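PDB 2ZTS: putative uncharacterized protein PH0186 from Pyrococcus horikoshii, which probably binds ATP as a KaiC-like member of the P-loop NTPase clan, and carries bound ADP and magnesium. Local coordinates for residues C[8-16]-C[22-30]; C[120-131]-C[163-173]. All blocks are in the same frame, centred on the assembly; numbering follows the deposited sequence.

Overall arrangement
Interaction 1 (8-16 with 22-30) and interaction 2 (120-131 with 163-173) lie in series along one KaiC-family chain, their centres about 22 Å apart and without touching. Interaction 1 is a small two-strand antiparallel sheet near the N-terminal end, joined by backbone hydrogen bonds and by two arginines, and another subunit reaches its edge. Interaction 2 pairs two nearly parallel helices on the main sheet and relies on apolar side chains, with one salt bridge, its hydrogen bond weak, near the N-terminal ends of the segments. Both are partly buried, and they are linked through a shared element: strand 174-179, which follows 163-173 directly, touches Val-12 and Phe-27 of interaction 1 through Thr-174.

Interaction 1 of 2, residues C[8-16]-C[22-30]; sequences PVRRVKSGI and LIEGGFPEG
A two-strand antiparallel sheet pairs strand 11-12 with strand 27-28. Val-12 and Phe-27 form its hydrogen-bonded pair, Val-12 N giving to Phe-27 O (2.7 Å) and Phe-27 N to Val-12 O (2.9 Å). One step outward, Glu-29 N donates to Arg-10 O at 2.8 Å, bracketing the non-hydrogen-bonded pair Arg-11 and Pro-28. Val-12 and Phe-27 project to one face of this sheet, where Ser-14 CB also meets the ring at CE2. Arg-11 and Pro-28 occupy the other face.

Arg-11 stays straight out to NE (chi2 and chi3 near 180°), which carries its guanidinium along the type I' turn of Ile-23 to Gly-26. There NH1 reaches Gly-26 O at 2.9 Å, the oxygen in the guanidinium plane, and Glu-24 CB covers one face, 3.9 Å above the plane. Glu-225 O and Thr-226 OG1 take further N-H groups, so this cation is gripped by several acceptors, while the Glu-24 carboxylate is bonded to Arg-227 N. At Gly-26 a side chain would collide with Val-12 O. At the far end Arg-10 NE makes a salt bridge to Glu-29 OE1 (2.7 Å); its hydrogen bond is weak, with guanidinium and carboxylate planes 88° apart. Beside it Val-9 CG2 packs on Pro-28 CB at 3.6 Å, and Arg-76 of a neighbouring subunit covers both residues.

Thr-226 is an ADP-binding residue, so Arg-11 ties the turn to a loop of a nucleotide site. The whole is a short antiparallel two-stranded sheet leading into strand 32-36, the strand before the P-loop.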
loop_
_atom_site.group_PDB
_atom_site.type_symbol
_atom_site.label_atom_id
_atom_site.label_comp_id
_atom_site.label_asym_id
_atom_site.label_seq_id
_atom_site.Cartn_x
_atom_site.Cartn_y
_atom_site.Cartn_z
ATOM N N PRO C 8 -12.093 -40.811 -18.983
ATOM C CA PRO C 8 -12.288 -39.986 -20.236
ATOM C C PRO C 8 -13.249 -38.796 -19.979
ATOM O O PRO C 8 -14.479 -38.952 -20.012
ATOM C CB PRO C 8 -12.858 -40.995 -21.251
ATOM C CG PRO C 8 -13.303 -42.132 -20.430
ATOM C CD PRO C 8 -12.363 -42.236 -19.238
ATOM N N VAL C 9 -12.680 -37.621 -19.711
ATOM C CA VAL C 9 -13.475 -36.531 -19.157
ATOM C C VAL C 9 -14.489 -36.020 -20.177
ATOM O O VAL C 9 -14.161 -35.878 -21.341
ATOM C CB VAL C 9 -12.555 -35.363 -18.671
ATOM C CG1 VAL C 9 -11.893 -34.661 -19.864
ATOM C CG2 VAL C 9 -13.329 -34.362 -17.818
ATOM N N ARG C 10 -15.727 -35.815 -19.743
ATOM C CA ARG C 10 -16.786 -35.229 -20.584
ATOM C C ARG C 10 -16.553 -33.709 -20.655
ATOM O O ARG C 10 -16.389 -33.083 -19.616
ATOM C CB ARG C 10 -18.182 -35.478 -19.944
ATOM C CG ARG C 10 -19.224 -36.348 -20.717
ATOM C CD ARG C 10 -19.790 -37.577 -19.884
ATOM N NE ARG C 10 -20.572 -37.186 -18.686
ATOM C CZ ARG C 10 -20.542 -37.785 -17.468
ATOM N NH1 ARG C 10 -19.795 -38.863 -17.230
ATOM N NH2 ARG C 10 -21.285 -37.294 -16.469
ATOM N N ARG C 11 -16.586 -33.138 -21.859
ATOM C CA ARG C 11 -16.258 -31.740 -22.079
ATOM C C ARG C 11 -17.402 -30.864 -22.621
ATOM O O ARG C 11 -18.097 -31.168 -23.590
ATOM C CB ARG C 11 -14.999 -31.618 -22.959
ATOM C CG ARG C 11 -13.750 -31.999 -22.157
ATOM C CD ARG C 11 -12.455 -31.756 -22.830
ATOM N NE ARG C 11 -11.354 -32.328 -22.034
ATOM C CZ ARG C 11 -10.718 -31.714 -21.051
ATOM N NH1 ARG C 11 -11.044 -30.472 -20.689
ATOM N NH2 ARG C 11 -9.743 -32.331 -20.415
ATOM N N VAL C 12 -17.544 -29.699 -22.003
ATOM C CA VAL C 12 -18.596 -28.782 -22.349
ATOM C C VAL C 12 -17.986 -27.774 -23.318
ATOM O O VAL C 12 -17.059 -27.064 -22.961
ATOM C CB VAL C 12 -19.138 -28.193 -21.048
ATOM C CG1 VAL C 12 -20.220 -27.098 -21.292
ATOM C CG2 VAL C 12 -19.627 -29.350 -20.164
ATOM N N LYS C 13 -18.492 -27.732 -24.541
ATOM C CA LYS C 13 -18.010 -26.806 -25.585
ATOM C C LYS C 13 -18.351 -25.361 -25.230
ATOM O O LYS C 13 -19.477 -25.066 -24.868
ATOM C CB LYS C 13 -18.627 -27.117 -26.938
ATOM C CG LYS C 13 -18.390 -28.599 -27.427
ATOM C CD LYS C 13 -17.142 -28.762 -28.232
ATOM C CE LYS C 13 -17.172 -28.136 -29.658
ATOM N NZ LYS C 13 -15.776 -27.482 -30.021
ATOM N N SER C 14 -17.380 -24.475 -25.353
ATOM C CA SER C 14 -17.472 -23.187 -24.679
ATOM C C SER C 14 -18.463 -22.337 -25.411
ATOM O O SER C 14 -19.137 -21.547 -24.834
ATOM C CB SER C 14 -16.125 -22.457 -24.666
ATOM O OG SER C 14 -15.743 -22.112 -25.969
ATOM N N GLY C 15 -18.537 -22.521 -26.702
ATOM C CA GLY C 15 -19.305 -21.622 -27.530
ATOM C C GLY C 15 -18.499 -20.515 -28.167
ATOM O O GLY C 15 -19.064 -19.708 -28.899
ATOM N N ILE C 16 -17.186 -20.492 -27.952
ATOM C CA ILE C 16 -16.356 -19.347 -28.378
ATOM C C ILE C 16 -15.336 -19.861 -29.403
ATOM O O ILE C 16 -14.428 -20.627 -29.045
ATOM C CB ILE C 16 -15.659 -18.693 -27.150
ATOM C CG1 ILE C 16 -16.731 -17.985 -26.276
ATOM C CG2 ILE C 16 -14.553 -17.678 -27.629
ATOM C CD1 ILE C 16 -16.427 -17.987 -24.895
ATOM N N LEU C 22 -7.842 -24.621 -26.781
ATOM C CA LEU C 22 -6.923 -24.266 -25.702
ATOM C C LEU C 22 -7.106 -25.156 -24.480
ATOM O O LEU C 22 -6.239 -25.177 -23.619
ATOM C CB LEU C 22 -7.077 -22.769 -25.310
ATOM C CG LEU C 22 -7.013 -21.741 -26.451
ATOM C CD1 LEU C 22 -7.093 -20.330 -25.998
ATOM C CD2 LEU C 22 -5.780 -21.940 -27.265
ATOM N N ILE C 23 -8.217 -25.881 -24.395
ATOM C CA ILE C 23 -8.586 -26.619 -23.200
ATOM C C ILE C 23 -9.121 -28.028 -23.546
ATOM O O ILE C 23 -10.041 -28.539 -22.911
ATOM C CB ILE C 23 -9.606 -25.806 -22.330
ATOM C CG1 ILE C 23 -10.777 -25.319 -23.158
ATOM C CG2 ILE C 23 -8.935 -24.616 -21.752
ATOM C CD1 ILE C 23 -12.040 -25.015 -22.362
ATOM N N GLU C 24 -8.462 -28.636 -24.537
ATOM C CA GLU C 24 -8.661 -30.003 -25.010
ATOM C C GLU C 24 -10.105 -30.303 -25.394
ATOM O O GLU C 24 -10.595 -31.375 -25.137
ATOM C CB GLU C 24 -8.137 -31.008 -23.983
ATOM C CG GLU C 24 -6.627 -31.006 -23.720
ATOM C CD GLU C 24 -6.248 -32.157 -22.778
ATOM O OE1 GLU C 24 -6.369 -33.340 -23.183
ATOM O OE2 GLU C 24 -5.890 -31.918 -21.613
ATOM N N GLY C 25 -10.791 -29.343 -25.999
ATOM C CA GLY C 25 -12.158 -29.518 -26.499
ATOM C C GLY C 25 -13.249 -28.858 -25.660
ATOM O O GLY C 25 -14.401 -28.795 -26.085
ATOM N N GLY C 26 -12.943 -28.332 -24.476
ATOM C CA GLY C 26 -13.998 -27.735 -23.646
ATOM C C GLY C 26 -13.769 -27.893 -22.175
ATOM O O GLY C 26 -12.751 -28.464 -21.789
ATOM N N PHE C 27 -14.673 -27.326 -21.357
ATOM C CA PHE C 27 -14.567 -27.405 -19.913
ATOM C C PHE C 27 -14.978 -28.796 -19.391
ATOM O O PHE C 27 -16.080 -29.264 -19.722
ATOM C CB PHE C 27 -15.489 -26.403 -19.215
ATOM C CG PHE C 27 -15.356 -25.002 -19.675
ATOM C CD1 PHE C 27 -14.225 -24.244 -19.342
ATOM C CD2 PHE C 27 -16.387 -24.389 -20.376
ATOM C CE1 PHE C 27 -14.121 -22.906 -19.716
ATOM C CE2 PHE C 27 -16.270 -23.018 -20.765
ATOM C CZ PHE C 27 -15.115 -22.300 -20.436
ATOM N N PRO C 28 -14.177 -29.415 -18.510
ATOM C CA PRO C 28 -14.651 -30.627 -17.838
ATOM C C PRO C 28 -16.018 -30.355 -17.236
ATOM O O PRO C 28 -16.233 -29.364 -16.502
ATOM C CB PRO C 28 -13.610 -30.890 -16.738
ATOM C CG PRO C 28 -12.372 -30.188 -17.135
ATOM C CD PRO C 28 -12.809 -29.033 -18.076
ATOM N N GLU C 29 -16.948 -31.256 -17.523
ATOM C CA GLU C 29 -18.295 -31.184 -16.971
ATOM C C GLU C 29 -18.279 -31.047 -15.452
ATOM O O GLU C 29 -17.554 -31.727 -14.758
ATOM C CB GLU C 29 -19.103 -32.447 -17.446
ATOM C CG GLU C 29 -20.575 -32.427 -17.097
ATOM C CD GLU C 29 -21.373 -33.609 -17.704
ATOM O OE1 GLU C 29 -20.784 -34.474 -18.423
ATOM O OE2 GLU C 29 -22.614 -33.652 -17.467
ATOM N N GLY C 30 -19.085 -30.142 -14.916
ATOM C CA GLY C 30 -19.163 -29.971 -13.487
ATOM C C GLY C 30 -18.206 -28.889 -12.918
ATOM O O GLY C 30 -18.315 -28.570 -11.736
#

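Interaction 2 of 2, residues C[120-131]-C[163-173]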
loop_
_atom_site.group_PDB
_atom_site.type_symbol
_atom_site.label_atom_id
_atom_site.label_comp_id
_atom_site.label_asym_id
_atom_site.label_seq_id
_atom_site.Cartn_x
_atom_site.Cartn_y
_atom_site.Cartn_z
ATOM N N VAL C 120 -29.507 -13.249 0.690
ATOM C CA VAL C 120 -28.577 -14.235 0.180
ATOM C C VAL C 120 -29.191 -15.619 0.005
ATOM O O VAL C 120 -29.058 -16.214 -1.073
ATOM C CB VAL C 120 -27.319 -14.349 1.120
ATOM C CG1 VAL C 120 -26.412 -15.523 0.693
ATOM C CG2 VAL C 120 -26.517 -13.071 1.097
ATOM N N ASP C 121 -29.815 -16.128 1.067
ATOM C CA ASP C 121 -30.340 -17.491 1.094
ATOM C C ASP C 121 -31.507 -17.680 0.113
ATOM O O ASP C 121 -31.580 -18.679 -0.561
ATOM C CB ASP C 121 -30.769 -17.898 2.518
ATOM C CG ASP C 121 -29.592 -18.385 3.386
ATOM O OD1 ASP C 121 -28.405 -18.467 2.924
ATOM O OD2 ASP C 121 -29.769 -18.701 4.577
ATOM N N ASN C 122 -32.420 -16.723 0.033
ATOM C CA ASN C 122 -33.435 -16.744 -1.032
ATOM C C ASN C 122 -32.816 -16.806 -2.440
ATOM O O ASN C 122 -33.199 -17.612 -3.307
ATOM C CB ASN C 122 -34.390 -15.518 -0.930
ATOM C CG ASN C 122 -35.371 -15.595 0.268
ATOM O OD1 ASN C 122 -36.100 -14.626 0.562
ATOM N ND2 ASN C 122 -35.374 -16.706 0.957
ATOM N N PHE C 123 -31.831 -15.940 -2.648
ATOM C CA PHE C 123 -31.094 -15.890 -3.911
ATOM C C PHE C 123 -30.641 -17.254 -4.392
ATOM O O PHE C 123 -30.942 -17.659 -5.506
ATOM C CB PHE C 123 -29.863 -14.990 -3.760
ATOM C CG PHE C 123 -29.102 -14.758 -5.034
ATOM C CD1 PHE C 123 -27.760 -14.972 -5.078
ATOM C CD2 PHE C 123 -29.717 -14.225 -6.133
ATOM C CE1 PHE C 123 -27.035 -14.707 -6.216
ATOM C CE2 PHE C 123 -28.982 -13.949 -7.305
ATOM C CZ PHE C 123 -27.643 -14.196 -7.326
ATOM N N LEU C 124 -29.945 -17.946 -3.520
ATOM C CA LEU C 124 -29.287 -19.205 -3.844
ATOM C C LEU C 124 -30.312 -20.347 -4.041
ATOM O O LEU C 124 -30.199 -21.159 -4.959
ATOM C CB LEU C 124 -28.290 -19.535 -2.675
ATOM C CG LEU C 124 -26.763 -19.205 -2.754
ATOM C CD1 LEU C 124 -26.361 -18.134 -3.722
ATOM C CD2 LEU C 124 -26.215 -18.871 -1.396
ATOM N N ARG C 125 -31.293 -20.408 -3.144
ATOM C CA ARG C 125 -32.484 -21.255 -3.311
ATOM C C ARG C 125 -33.070 -21.028 -4.684
ATOM O O ARG C 125 -33.304 -21.985 -5.461
ATOM C CB ARG C 125 -33.520 -20.909 -2.238
ATOM C CG ARG C 125 -34.457 -22.038 -1.850
ATOM C CD ARG C 125 -35.613 -21.650 -0.847
ATOM N NE ARG C 125 -35.295 -20.576 0.116
ATOM C CZ ARG C 125 -34.429 -20.664 1.124
ATOM N NH1 ARG C 125 -34.238 -19.606 1.923
ATOM N NH2 ARG C 125 -33.726 -21.785 1.324
ATOM N N TYR C 126 -33.249 -19.761 -5.059
ATOM C CA TYR C 126 -33.928 -19.483 -6.348
ATOM C C TYR C 126 -33.088 -19.917 -7.564
ATOM O O TYR C 126 -33.620 -20.442 -8.530
ATOM C CB TYR C 126 -34.418 -18.034 -6.441
ATOM C CG TYR C 126 -35.329 -17.831 -7.603
ATOM C CD1 TYR C 126 -34.932 -17.048 -8.727
ATOM C CD2 TYR C 126 -36.593 -18.469 -7.629
ATOM C CE1 TYR C 126 -35.772 -16.898 -9.823
ATOM C CE2 TYR C 126 -37.446 -18.335 -8.727
ATOM C CZ TYR C 126 -37.073 -17.546 -9.796
ATOM O OH TYR C 126 -37.950 -17.464 -10.860
ATOM N N ILE C 127 -31.772 -19.727 -7.532
ATOM C CA ILE C 127 -30.931 -20.233 -8.611
ATOM C C ILE C 127 -30.999 -21.759 -8.672
ATOM O O ILE C 127 -31.039 -22.337 -9.737
ATOM C CB ILE C 127 -29.471 -19.862 -8.395
ATOM C CG1 ILE C 127 -29.290 -18.330 -8.382
ATOM C CG2 ILE C 127 -28.631 -20.538 -9.455
ATOM C CD1 ILE C 127 -28.030 -17.874 -7.711
ATOM N N TYR C 128 -30.972 -22.413 -7.524
ATOM C CA TYR C 128 -31.058 -23.863 -7.486
ATOM C C TYR C 128 -32.422 -24.328 -8.124
ATOM O O TYR C 128 -32.472 -25.161 -9.027
ATOM C CB TYR C 128 -30.898 -24.324 -6.033
ATOM C CG TYR C 128 -31.056 -25.802 -5.825
ATOM C CD1 TYR C 128 -32.300 -26.332 -5.513
ATOM C CD2 TYR C 128 -29.970 -26.668 -5.937
ATOM C CE1 TYR C 128 -32.464 -27.669 -5.355
ATOM C CE2 TYR C 128 -30.122 -28.044 -5.753
ATOM C CZ TYR C 128 -31.381 -28.527 -5.452
ATOM O OH TYR C 128 -31.607 -29.860 -5.261
ATOM N N ARG C 129 -33.501 -23.702 -7.702
ATOM C CA ARG C 129 -34.832 -24.021 -8.242
ATOM C C ARG C 129 -34.873 -23.861 -9.728
ATOM O O ARG C 129 -35.410 -24.695 -10.437
ATOM C CB ARG C 129 -35.886 -23.142 -7.585
ATOM C CG ARG C 129 -37.247 -23.271 -8.236
ATOM C CD ARG C 129 -38.299 -22.368 -7.621
ATOM N NE ARG C 129 -39.566 -22.582 -8.298
ATOM C CZ ARG C 129 -40.613 -21.768 -8.225
ATOM N NH1 ARG C 129 -41.734 -22.058 -8.892
ATOM N NH2 ARG C 129 -40.547 -20.680 -7.491
ATOM N N VAL C 130 -34.286 -22.800 -10.244
ATOM C CA VAL C 130 -34.375 -22.533 -11.671
ATOM C C VAL C 130 -33.444 -23.480 -12.479
ATOM O O VAL C 130 -33.804 -23.940 -13.596
ATOM C CB VAL C 130 -34.027 -21.043 -11.990
ATOM C CG1 VAL C 130 -33.922 -20.794 -13.494
ATOM C CG2 VAL C 130 -35.046 -20.140 -11.400
ATOM N N VAL C 131 -32.258 -23.769 -11.931
ATOM C CA VAL C 131 -31.373 -24.741 -12.570
ATOM C C VAL C 131 -32.115 -26.076 -12.723
ATOM O O VAL C 131 -32.099 -26.678 -13.792
ATOM C CB VAL C 131 -30.044 -24.904 -11.787
ATOM C CG1 VAL C 131 -29.343 -26.269 -12.097
ATOM C CG2 VAL C 131 -29.102 -23.750 -12.136
ATOM N N LYS C 163 -21.102 -20.324 1.068
ATOM C CA LYS C 163 -22.443 -20.851 0.744
ATOM C C LYS C 163 -22.673 -21.144 -0.747
ATOM O O LYS C 163 -23.298 -22.161 -1.094
ATOM C CB LYS C 163 -23.559 -19.938 1.214
ATOM C CG LYS C 163 -23.726 -19.741 2.679
ATOM C CD LYS C 163 -25.004 -18.863 2.870
ATOM C CE LYS C 163 -25.325 -18.508 4.312
ATOM N NZ LYS C 163 -26.136 -19.600 5.018
ATOM N N LEU C 164 -22.163 -20.288 -1.643
ATOM C CA LEU C 164 -22.345 -20.534 -3.047
ATOM C C LEU C 164 -21.655 -21.830 -3.445
ATOM O O LEU C 164 -22.171 -22.580 -4.284
ATOM C CB LEU C 164 -21.788 -19.412 -3.890
ATOM C CG LEU C 164 -21.699 -19.529 -5.376
ATOM C CD1 LEU C 164 -23.042 -19.809 -6.024
ATOM C CD2 LEU C 164 -21.216 -18.185 -5.860
ATOM N N ASN C 165 -20.456 -22.047 -2.912
ATOM C CA ASN C 165 -19.617 -23.212 -3.267
ATOM C C ASN C 165 -20.376 -24.489 -2.934
ATOM O O ASN C 165 -20.370 -25.407 -3.729
ATOM C CB ASN C 165 -18.295 -23.171 -2.494
ATOM C CG ASN C 165 -17.370 -24.336 -2.795
ATOM O OD1 ASN C 165 -17.004 -24.566 -3.937
ATOM N ND2 ASN C 165 -16.963 -25.073 -1.734
ATOM N N THR C 166 -21.048 -24.509 -1.792
ATOM C CA THR C 166 -21.762 -25.689 -1.362
ATOM C C THR C 166 -22.903 -26.014 -2.354
ATOM O O THR C 166 -23.057 -27.169 -2.708
ATOM C CB THR C 166 -22.322 -25.588 0.101
ATOM O OG1 THR C 166 -23.289 -24.536 0.165
ATOM C CG2 THR C 166 -21.290 -25.164 1.098
ATOM N N ILE C 167 -23.667 -25.011 -2.812
ATOM C CA ILE C 167 -24.713 -25.325 -3.756
ATOM C C ILE C 167 -24.180 -25.632 -5.170
ATOM O O ILE C 167 -24.761 -26.463 -5.806
ATOM C CB ILE C 167 -25.918 -24.296 -3.788
ATOM C CG1 ILE C 167 -25.546 -23.064 -4.563
ATOM C CG2 ILE C 167 -26.347 -23.886 -2.424
ATOM C CD1 ILE C 167 -25.698 -23.252 -6.019
ATOM N N LEU C 168 -23.100 -25.012 -5.645
ATOM C CA LEU C 168 -22.469 -25.423 -6.911
ATOM C C LEU C 168 -22.073 -26.912 -6.972
ATOM O O LEU C 168 -22.337 -27.587 -7.955
ATOM C CB LEU C 168 -21.236 -24.553 -7.274
ATOM C CG LEU C 168 -21.517 -23.064 -7.495
ATOM C CD1 LEU C 168 -20.230 -22.186 -7.584
ATOM C CD2 LEU C 168 -22.450 -22.866 -8.773
ATOM N N LEU C 169 -21.429 -27.386 -5.925
ATOM C CA LEU C 169 -21.005 -28.765 -5.792
ATOM C C LEU C 169 -22.249 -29.703 -5.861
ATOM O O LEU C 169 -22.235 -30.719 -6.545
ATOM C CB LEU C 169 -20.235 -28.940 -4.440
ATOM C CG LEU C 169 -18.684 -28.804 -4.388
ATOM C CD1 LEU C 169 -18.122 -27.767 -5.364
ATOM C CD2 LEU C 169 -18.125 -28.531 -2.943
ATOM N N GLU C 170 -23.324 -29.306 -5.203
ATOM C CA GLU C 170 -24.560 -30.105 -5.187
ATOM C C GLU C 170 -25.186 -30.172 -6.549
ATOM O O GLU C 170 -25.638 -31.238 -6.960
ATOM C CB GLU C 170 -25.594 -29.490 -4.263
ATOM C CG GLU C 170 -25.965 -30.313 -3.061
ATOM C CD GLU C 170 -26.626 -29.427 -2.041
ATOM O OE1 GLU C 170 -25.891 -28.844 -1.177
ATOM O OE2 GLU C 170 -27.869 -29.272 -2.146
HETATM N N MSE C 171 -25.209 -29.054 -7.263
HETATM C CA MSE C 171 -25.889 -29.009 -8.542
HETATM C C MSE C 171 -25.062 -29.678 -9.626
HETATM O O MSE C 171 -25.612 -30.175 -10.602
HETATM C CB MSE C 171 -26.176 -27.588 -8.950
HETATM C CG MSE C 171 -27.282 -26.964 -8.164
HETATM SE SE MSE C 171 -27.703 -25.090 -8.774
HETATM C CE MSE C 171 -25.869 -24.284 -8.884
ATOM N N GLY C 172 -23.747 -29.712 -9.478
ATOM C CA GLY C 172 -22.924 -30.310 -10.506
ATOM C C GLY C 172 -23.071 -29.758 -11.914
ATOM O O GLY C 172 -22.878 -30.520 -12.853
ATOM N N VAL C 173 -23.407 -28.464 -12.095
ATOM C CA VAL C 173 -23.456 -27.881 -13.460
ATOM C C VAL C 173 -22.106 -27.258 -13.844
ATOM O O VAL C 173 -21.202 -27.222 -13.077
ATOM C CB VAL C 173 -24.633 -26.897 -13.692
ATOM C CG1 VAL C 173 -25.961 -27.650 -13.535
ATOM C CG2 VAL C 173 -24.606 -25.670 -12.742
#
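Tyr-128 and Met-171, a selenomethionine, lie alongside one another, pointing opposite ways, between helices 120-134 and 157-171. The Tyr-128 ring, its CG anti to the backbone N (chi1 176°), offers CD2 to Met-171 CG at 3.5 Å. With CG of Met-171 anti to the carbonyl carbon (chi1 -73°) and the chain extended to SE, the selenium lies 5.2 Å from the Tyr-128 ring centroid, an oblique Met-aromatic contact. The same selenium is 3.8 Å from Val-131 CB, the valine side chain standing at a slant to that of Met-171. Val-173, just past the end of helix 157-171, lies alongside Val-131, CG1 to CG1.

Nearer the N-terminal ends of the segments, Leu-124 is buried against three residues of 163-173. Its CD2 meets Lys-163 CB at 3.9 Å with the two side chains roughly perpendicular, while CG faces Ile-167 CG1 and CD1 faces Leu-164 CD1. Lys-163 stretches on past this leucine and bends at its tip to bring NZ within 3.3 Å of Asp-121 OD1, a salt bridge with a weak hydrogen bond. Were Asp-121 an alanine, the Lys-163 ammonium would probably lose this counter-charge and its end be freer to turn.

Beneath the pair, Ile-127 and Val-131 rest on strand 62-66, and Leu-164 and Met-171 on strand 138-142. The segment axes approach to 10.8 Å at 14°, the near-parallel packing of neighbouring helices on one side of the parallel part of a mixed sheet, as in the alpha/beta fold of P-loop NTPases.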